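Long-range contact in probable AP endonuclease (African swine fever virus, PDB 6KI3), which probably cleaves DNA on the 5' side of apurinic or apyrimidinic sites with the aid of three zinc ions, and probably proofreads mismatched 3' ends: residues 144-149 / 177-182. Residues are numbered along the deposited sequence; the frame is centred on the assembly and turned at random.
Sequences IYLETP and KQIGLC. With ZN (zinc ion), chain K; ZN (zinc ion), chain J; nucleotides of chain C.
Two neighbouring parallel strands of a TIM barrel, joined through helix 161-174 as a beta-alpha-beta unit, meet here and carry a zinc ligand at their C-terminal end. Five backbone hydrogen bonds zip them together, the donor changing segment at each step. Ile144 N gives to Gln178 O, then Gly180 N reaches Ile144 O at 2.7 Å. Leu146 N to Gly180 O and Cys182 N to Leu146 O follow, both nearly straight at the hydrogen, each donor well above its carbonyl plane. The ladder ends with Thr148 N on Cys182 O at 3.0 Å, almost along the C=O axis; Glu147 CA approaches that oxygen, at 3.2 Å.

Ile144, Leu146, Ile179 and Leu181 take the face toward the helix layer, where Leu146 and Ile179 meet Ile171, and Ile179 and Leu181 meet Phe168. The Leu146 and Ile179 side chains cross obliquely, Leu146 CD1 4.1 Å from Ile179 CG2. The other face, inside the barrel, holds Tyr145, Glu147 and Cys182. Gly180, with no side chain, lies beside the Tyr145 ring, whose edge comes, at CD1, 3.6 Å from Leu181 O.

Glu147 extends fully, CG anti to the backbone N (chi1 -177°), passing beside the Cys182 side chain. Its carboxylate bridges two zincs, OE2 2.1 Å from that of chain K and OE1 2.1 Å from that of chain J; both bind the phosphate of the abasic-site analogue in chain C. His83 and His120 also hold the first, Asp184, His223 and Glu276 the second. Such a bridging glutamate at the barrel's C-terminal mouth is characteristic of the endonuclease IV trinuclear zinc site.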
# COMPACT_ATOMS: atom_id res chain seq x y z
N ILE A 144 -5.10 -2.57 10.24
CA ILE A 144 -5.14 -3.52 9.13
C ILE A 144 -5.70 -2.79 7.92
O ILE A 144 -6.87 -2.39 7.91
CB ILE A 144 -5.98 -4.75 9.48
CG1 ILE A 144 -5.38 -5.49 10.68
CG2 ILE A 144 -6.07 -5.68 8.28
CD1 ILE A 144 -6.11 -6.78 11.02
N TYR A 145 -4.87 -2.60 6.90
CA TYR A 145 -5.28 -1.92 5.67
C TYR A 145 -5.69 -2.98 4.65
O TYR A 145 -4.86 -3.76 4.18
CB TYR A 145 -4.15 -1.05 5.12
CG TYR A 145 -3.91 0.22 5.91
CD1 TYR A 145 -4.69 1.35 5.69
CD2 TYR A 145 -2.90 0.29 6.86
CE1 TYR A 145 -4.47 2.51 6.40
CE2 TYR A 145 -2.68 1.45 7.58
CZ TYR A 145 -3.47 2.56 7.34
OH TYR A 145 -3.26 3.72 8.05
N LEU A 146 -6.98 -2.99 4.31
CA LEU A 146 -7.49 -3.92 3.30
C LEU A 146 -7.25 -3.33 1.91
O LEU A 146 -7.75 -2.24 1.60
CB LEU A 146 -8.97 -4.19 3.53
CG LEU A 146 -9.33 -4.78 4.90
CD1 LEU A 146 -10.81 -5.09 4.98
CD2 LEU A 146 -8.50 -6.02 5.19
N GLU A 147 -6.49 -4.04 1.09
CA GLU A 147 -6.09 -3.54 -0.22
C GLU A 147 -7.09 -3.93 -1.29
O GLU A 147 -7.62 -5.04 -1.29
CB GLU A 147 -4.70 -4.06 -0.59
CG GLU A 147 -4.17 -3.51 -1.91
CD GLU A 147 -2.74 -3.94 -2.19
OE1 GLU A 147 -2.24 -3.63 -3.29
OE2 GLU A 147 -2.12 -4.59 -1.32
N THR A 148 -7.34 -3.00 -2.21
CA THR A 148 -8.18 -3.28 -3.37
C THR A 148 -7.53 -4.36 -4.22
O THR A 148 -6.39 -4.17 -4.68
CB THR A 148 -8.39 -2.01 -4.19
OG1 THR A 148 -7.11 -1.47 -4.58
CG2 THR A 148 -9.14 -0.96 -3.39
N PRO A 149 -8.18 -5.50 -4.44
CA PRO A 149 -7.55 -6.57 -5.22
C PRO A 149 -7.76 -6.41 -6.72
O PRO A 149 -8.26 -5.38 -7.18
CB PRO A 149 -8.25 -7.83 -4.70
CG PRO A 149 -9.63 -7.34 -4.36
CD PRO A 149 -9.47 -5.92 -3.86
N LYS A 177 -12.63 -2.67 15.21
CA LYS A 177 -11.82 -1.46 15.24
C LYS A 177 -10.51 -1.65 14.48
O LYS A 177 -10.10 -2.77 14.18
CB LYS A 177 -11.53 -1.06 16.69
N GLN A 178 -9.84 -0.55 14.24
CA GLN A 178 -8.55 -0.54 13.59
C GLN A 178 -8.47 -1.17 12.22
O GLN A 178 -7.55 -1.90 11.94
CB GLN A 178 -7.53 -1.13 14.54
CG GLN A 178 -7.70 -0.60 15.93
CD GLN A 178 -6.40 -0.40 16.62
OE1 GLN A 178 -6.03 0.71 16.94
NE2 GLN A 178 -5.69 -1.46 16.85
N ILE A 179 -9.46 -0.88 11.41
CA ILE A 179 -9.51 -1.38 10.04
C ILE A 179 -9.40 -0.18 9.10
O ILE A 179 -10.06 0.84 9.31
CB ILE A 179 -10.80 -2.17 9.77
CG1 ILE A 179 -10.91 -3.34 10.75
CG2 ILE A 179 -10.83 -2.67 8.33
CD1 ILE A 179 -9.88 -4.42 10.53
N GLY A 180 -8.55 -0.31 8.08
CA GLY A 180 -8.35 0.75 7.11
C GLY A 180 -8.50 0.22 5.70
O GLY A 180 -8.75 -0.96 5.47
N LEU A 181 -8.35 1.14 4.75
CA LEU A 181 -8.47 0.85 3.33
C LEU A 181 -7.18 1.24 2.62
O LEU A 181 -6.65 2.33 2.85
CB LEU A 181 -9.66 1.59 2.71
CG LEU A 181 -9.73 1.62 1.18
CD1 LEU A 181 -9.98 0.23 0.62
CD2 LEU A 181 -10.80 2.60 0.71
N CYS A 182 -6.68 0.35 1.77
CA CYS A 182 -5.54 0.62 0.91
C CYS A 182 -6.01 0.59 -0.54
O CYS A 182 -6.48 -0.44 -1.02
CB CYS A 182 -4.41 -0.39 1.13
SG CYS A 182 -2.95 -0.08 0.12
ZN ZN K . -0.38 -5.61 -2.04
ZN ZN J . -0.27 -2.92 -3.76
O5' 3DR C 1 2.28 -5.44 -4.96
P 3DR C 1 0.71 -5.78 -5.03
OP1 3DR C 1 0.43 -6.44 -3.70
OP2 3DR C 1 0.07 -4.43 -5.21
OP3 3DR C 1 0.57 -6.71 -6.21
C2' 3DR C 1 6.22 -5.44 -2.97
C5' 3DR C 1 3.21 -6.36 -4.40
C4' 3DR C 1 4.62 -5.87 -4.73
O4' 3DR C 1 4.69 -4.46 -4.50
C1' 3DR C 1 5.77 -4.14 -3.62
C3' 3DR C 1 5.67 -6.54 -3.87
O3' 3DR C 1 6.73 -7.00 -4.71